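Local coordinates for tRNA (Adenine(22)-N(1))-methyltransferase (Mycoplasma capricolum subsp. capricolum, PDB 6QE6), which probably methylates N1 of adenine 22 in tRNA and binds S-adenosyl-homocysteine, the product left by its methyl donor, at residues I225-L228 with E229-R233; L201-S204 with Y205-E209. One frame throughout, in Å; residues are numbered along the deposited sequence.

Contact 1: I225-L228 with E229-R233; sequences IKYL and EIQNR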
loop_
_atom_site.group_PDB
_atom_site.type_symbol
_atom_site.label_atom_id
_atom_site.label_comp_id
_atom_site.label_asym_id
_atom_site.label_seq_id
_atom_site.Cartn_x
_atom_site.Cartn_y
_atom_site.Cartn_z
ATOM N N ILE A 225 -23.617 4.755 21.245
ATOM C CA ILE A 225 -23.508 5.233 19.870
ATOM C C ILE A 225 -22.732 4.247 18.994
ATOM O O ILE A 225 -22.937 4.219 17.773
ATOM C CB ILE A 225 -22.886 6.657 19.834
ATOM C CG1 ILE A 225 -23.406 7.434 18.625
ATOM C CG2 ILE A 225 -21.368 6.613 19.795
ATOM C CD1 ILE A 225 -24.836 7.939 18.790
ATOM N N LYS A 226 -21.865 3.412 19.592
ATOM C CA LYS A 226 -21.110 2.434 18.807
ATOM C C LYS A 226 -22.029 1.391 18.181
ATOM O O LYS A 226 -21.749 0.914 17.074
ATOM C CB LYS A 226 -20.034 1.747 19.665
ATOM C CG LYS A 226 -18.704 2.496 19.698
ATOM C CD LYS A 226 -17.711 1.931 18.652
ATOM C CE LYS A 226 -16.878 3.026 17.949
ATOM N NZ LYS A 226 -16.603 2.714 16.501
ATOM N N TYR A 227 -23.123 1.034 18.867
ATOM C CA TYR A 227 -24.090 0.088 18.317
ATOM C C TYR A 227 -24.654 0.602 17.000
ATOM O O TYR A 227 -24.738 -0.133 16.011
ATOM C CB TYR A 227 -25.218 -0.149 19.327
ATOM C CG TYR A 227 -26.193 -1.247 18.951
ATOM C CD1 TYR A 227 -27.190 -1.033 18.006
ATOM C CD2 TYR A 227 -26.123 -2.503 19.559
ATOM C CE1 TYR A 227 -28.087 -2.049 17.657
ATOM C CE2 TYR A 227 -27.016 -3.522 19.228
ATOM C CZ TYR A 227 -27.999 -3.284 18.277
ATOM O OH TYR A 227 -28.889 -4.287 17.947
ATOM N N LEU A 228 -25.064 1.868 16.981
ATOM C CA LEU A 228 -25.587 2.462 15.757
ATOM C C LEU A 228 -24.538 2.435 14.656
ATOM O O LEU A 228 -24.816 2.010 13.529
ATOM C CB LEU A 228 -26.050 3.891 16.045
ATOM C CG LEU A 228 -26.446 4.760 14.858
ATOM C CD1 LEU A 228 -27.721 4.228 14.198
ATOM C CD2 LEU A 228 -26.630 6.195 15.327
ATOM N N GLU A 229 -23.310 2.855 14.983
ATOM C CA GLU A 229 -22.220 2.890 14.009
ATOM C C GLU A 229 -21.894 1.497 13.482
ATOM O O GLU A 229 -21.679 1.320 12.274
ATOM C CB GLU A 229 -20.982 3.529 14.643
ATOM C CG GLU A 229 -21.175 5.021 14.913
ATOM C CD GLU A 229 -20.111 5.635 15.810
ATOM O OE1 GLU A 229 -20.136 6.882 15.972
ATOM O OE2 GLU A 229 -19.264 4.883 16.355
ATOM N N ILE A 230 -21.867 0.499 14.375
ATOM C CA ILE A 230 -21.578 -0.877 13.975
ATOM C C ILE A 230 -22.708 -1.442 13.122
ATOM O O ILE A 230 -22.463 -2.134 12.123
ATOM C CB ILE A 230 -21.321 -1.746 15.220
ATOM C CG1 ILE A 230 -19.973 -1.382 15.841
ATOM C CG2 ILE A 230 -21.348 -3.211 14.856
ATOM C CD1 ILE A 230 -19.803 -1.886 17.227
ATOM N N GLN A 231 -23.960 -1.163 13.504
ATOM C CA GLN A 231 -25.110 -1.546 12.691
ATOM C C GLN A 231 -25.025 -0.945 11.291
ATOM O O GLN A 231 -25.423 -1.580 10.303
ATOM C CB GLN A 231 -26.398 -1.107 13.394
ATOM C CG GLN A 231 -27.688 -1.452 12.660
ATOM C CD GLN A 231 -28.192 -2.869 12.967
ATOM O OE1 GLN A 231 -27.701 -3.858 12.392
ATOM N NE2 GLN A 231 -29.178 -2.971 13.879
ATOM N N ASN A 232 -24.512 0.287 11.186
ATOM C CA ASN A 232 -24.396 0.924 9.878
ATOM C C ASN A 232 -23.228 0.357 9.083
ATOM O O ASN A 232 -23.341 0.159 7.867
ATOM C CB ASN A 232 -24.263 2.444 10.028
ATOM C CG ASN A 232 -25.584 3.162 9.797
ATOM O OD1 ASN A 232 -26.045 3.939 10.646
ATOM N ND2 ASN A 232 -26.216 2.885 8.649
ATOM N N ARG A 233 -22.103 0.090 9.750
ATOM C CA ARG A 233 -20.990 -0.578 9.084
ATOM C C ARG A 233 -21.463 -1.865 8.410
ATOM O O ARG A 233 -21.226 -2.066 7.212
ATOM C CB ARG A 233 -19.871 -0.837 10.095
ATOM C CG ARG A 233 -18.444 -0.682 9.569
ATOM C CD ARG A 233 -18.134 -1.787 8.590
ATOM N NE ARG A 233 -16.723 -2.219 8.477
ATOM C CZ ARG A 233 -15.781 -1.600 7.759
ATOM N NH1 ARG A 233 -14.556 -2.110 7.701
ATOM N NH2 ARG A 233 -16.052 -0.466 7.108
#
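Lys-226 and Glu-229 face each other across one turn near the start of the alpha-helix 225-244, and their side chains meet at an oblique angle in an i to i+3 salt bridge. Glu-229 runs extended beyond CG, with CG anti to its own carbonyl carbon (chi1 -69°), which takes the carboxylate back toward the preceding turn. The lysine chain, bent at every torsion past chi1, curls round to meet it: NZ of Lys-226 lies 3.4 Å from OE2 of Glu-229, with CE equally near. The other carboxylate oxygen, OE1 of Glu-229, lies 4.0 Å from CG2 of Ile-225.

On another side of the helix Tyr-227 and Gln-231 extend side by side in the same direction, Tyr-227 CE1 4.0 Å from Gln-231 NE2, the amide plane turned 86° from the ring plane. Leu-228 and Asn-232 likewise run alongside each other, Leu-228 CD1 3.9 Å from Asn-232 OD1. Ile-230 is buried and, with Tyr-227, packs on Leu-217, so this face of the helix lies against helix 200-217. Four i to i+4 backbone hydrogen bonds bind the turns, the shortest from Ile-230 N to Lys-226 O at 2.7 Å; the same oxygen has Ile-230 CG1 at 3.2 Å.

Contact 2: L201-S204 with Y205-E209; sequences LYIS and YLENE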
loop_
_atom_site.group_PDB
_atom_site.type_symbol
_atom_site.label_atom_id
_atom_site.label_comp_id
_atom_site.label_asym_id
_atom_site.label_seq_id
_atom_site.Cartn_x
_atom_site.Cartn_y
_atom_site.Cartn_z
ATOM N N LEU A 201 -12.284 -14.160 -2.569
ATOM C CA LEU A 201 -11.441 -13.972 -1.390
ATOM C C LEU A 201 -11.907 -12.763 -0.577
ATOM O O LEU A 201 -12.160 -12.869 0.632
ATOM C CB LEU A 201 -9.970 -13.827 -1.803
ATOM C CG LEU A 201 -8.936 -13.665 -0.676
ATOM C CD1 LEU A 201 -8.837 -14.928 0.185
ATOM C CD2 LEU A 201 -7.559 -13.292 -1.214
ATOM N N TYR A 202 -12.069 -11.611 -1.242
ATOM C CA TYR A 202 -12.432 -10.375 -0.545
ATOM C C TYR A 202 -13.865 -10.426 -0.023
ATOM O O TYR A 202 -14.156 -9.927 1.073
ATOM C CB TYR A 202 -12.236 -9.173 -1.482
ATOM C CG TYR A 202 -12.351 -7.821 -0.832
ATOM C CD1 TYR A 202 -11.769 -7.568 0.397
ATOM C CD2 TYR A 202 -13.037 -6.780 -1.459
ATOM C CE1 TYR A 202 -11.878 -6.325 1.000
ATOM C CE2 TYR A 202 -13.145 -5.519 -0.862
ATOM C CZ TYR A 202 -12.565 -5.302 0.369
ATOM O OH TYR A 202 -12.664 -4.070 0.977
ATOM N N ILE A 203 -14.781 -11.002 -0.799
ATOM C CA ILE A 203 -16.146 -11.137 -0.310
ATOM C C ILE A 203 -16.168 -12.008 0.938
ATOM O O ILE A 203 -16.835 -11.686 1.929
ATOM C CB ILE A 203 -17.066 -11.685 -1.418
ATOM C CG1 ILE A 203 -17.206 -10.645 -2.535
ATOM C CG2 ILE A 203 -18.425 -12.025 -0.854
ATOM C CD1 ILE A 203 -17.837 -11.191 -3.797
ATOM N N SER A 204 -15.400 -13.099 0.924
ATOM C CA SER A 204 -15.319 -13.973 2.089
ATOM C C SER A 204 -14.839 -13.205 3.316
ATOM O O SER A 204 -15.437 -13.293 4.399
ATOM C CB SER A 204 -14.394 -15.138 1.778
ATOM O OG SER A 204 -14.360 -15.997 2.881
ATOM N N TYR A 205 -13.777 -12.411 3.145
ATOM C CA TYR A 205 -13.272 -11.574 4.226
ATOM C C TYR A 205 -14.350 -10.621 4.753
ATOM O O TYR A 205 -14.459 -10.405 5.967
ATOM C CB TYR A 205 -12.052 -10.799 3.733
ATOM C CG TYR A 205 -11.509 -9.813 4.738
ATOM C CD1 TYR A 205 -10.547 -10.205 5.670
ATOM C CD2 TYR A 205 -11.953 -8.499 4.760
ATOM C CE1 TYR A 205 -10.046 -9.318 6.594
ATOM C CE2 TYR A 205 -11.464 -7.605 5.682
ATOM C CZ TYR A 205 -10.505 -8.019 6.593
ATOM O OH TYR A 205 -10.009 -7.127 7.516
ATOM N N LEU A 206 -15.153 -10.038 3.848
ATOM C CA LEU A 206 -16.142 -9.041 4.260
ATOM C C LEU A 206 -17.315 -9.692 4.986
ATOM O O LEU A 206 -17.865 -9.109 5.927
ATOM C CB LEU A 206 -16.636 -8.246 3.048
ATOM C CG LEU A 206 -15.627 -7.283 2.451
ATOM C CD1 LEU A 206 -16.174 -6.633 1.191
ATOM C CD2 LEU A 206 -15.267 -6.241 3.504
ATOM N N GLU A 207 -17.728 -10.888 4.553
ATOM C CA GLU A 207 -18.728 -11.621 5.315
ATOM C C GLU A 207 -18.198 -11.965 6.703
ATOM O O GLU A 207 -18.933 -11.875 7.691
ATOM C CB GLU A 207 -19.171 -12.877 4.550
ATOM C CG GLU A 207 -19.442 -12.599 3.081
ATOM C CD GLU A 207 -20.855 -12.947 2.599
ATOM O OE1 GLU A 207 -21.846 -12.566 3.272
ATOM O OE2 GLU A 207 -20.975 -13.570 1.511
ATOM N N ASN A 208 -16.904 -12.296 6.814
ATOM C CA ASN A 208 -16.361 -12.558 8.144
ATOM C C ASN A 208 -16.329 -11.289 8.994
ATOM O O ASN A 208 -16.502 -11.362 10.221
ATOM C CB ASN A 208 -14.965 -13.180 8.067
ATOM C CG ASN A 208 -14.487 -13.712 9.439
ATOM O OD1 ASN A 208 -15.141 -14.566 10.054
ATOM N ND2 ASN A 208 -13.356 -13.189 9.924
ATOM N N GLU A 209 -16.133 -10.124 8.356
ATOM C CA GLU A 209 -16.240 -8.857 9.067
ATOM C C GLU A 209 -17.653 -8.642 9.614
ATOM O O GLU A 209 -17.825 -8.160 10.742
ATOM C CB GLU A 209 -15.824 -7.710 8.137
ATOM C CG GLU A 209 -15.050 -6.597 8.819
ATOM C CD GLU A 209 -13.852 -7.114 9.615
ATOM O OE1 GLU A 209 -12.868 -7.582 8.992
ATOM O OE2 GLU A 209 -13.895 -7.057 10.870
#
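Tyr-202 and Leu-206 meet one turn apart on the alpha-helix 200-217, joined by a CH-pi contact. Methyl CD1 of Leu-206 sits over one face of the Tyr-202 ring, 4.0 Å from its centroid and 17° off the ring normal, displaced toward the rim on the side of CE2. Leu-206 has CG anti to its carbonyl carbon (chi1 -71°), a setting that leans the leucine back toward the earlier turn and the ring, and its CG also approaches Tyr-202 O at 3.3 Å. Both residues are buried. Leu-206 continues onto Ile-237 and Ile-241 of helix 225-244, and the phenolic OH of Tyr-202 is hydrogen-bonded to the carbonyl oxygen of Phe-190, which gives the polar end of this otherwise apolar side chain a partner.

Tyr-205 has the most surface buried by the contact, part of it near its backbone: its CB lies 3.5 Å from Tyr-202 O. The rings of Tyr-202 and Tyr-205 are nearly parallel in plane but displaced, and they do not stack; CD2 of Tyr-205 lies 4.3 Å from CE1 of Tyr-202, a loose apolar approach. Tyr-205 also meets Tyr-168 edge-to-face, and both tyrosines touch Phe-161, so this flank of the helix joins an aromatic cluster against the sheet strands 155-163 and 168-175.

Ile-203 and Glu-207 run alongside each other, pointing the same way, with CG2 of the isoleucine 3.8 Å from OE2 of the glutamate. The principal partner of that carboxylate is Arg-238 on helix 225-244, through a salt bridge at OE1. Regular i to i+4 hydrogen bonds carry the backbone through these turns, among them Glu-207 N to Ile-203 O at 2.9 Å, with an N-H...O angle of 167°.

In the fold
Contacts 1 and 2 lie on the two successive C-terminal helices, 225-244 and 200-217, which pack against each other. Their centres are 19 Å apart and their nearest atoms about 5 Å, so they do not touch directly; each packs on a different part of the other helix. Contact 2 is the more buried and lies nearer the centre of the chain (about 19 Å), beside the antiparallel edge of the sheet, whereas contact 1 is mostly at the surface, about 27 Å out. Contact 1 is remote from the S-adenosyl-homocysteine site. Contact 2 comes nearer, the side chain of Leu-201 being about 11 Å from that of Arg-25, which binds the ligand.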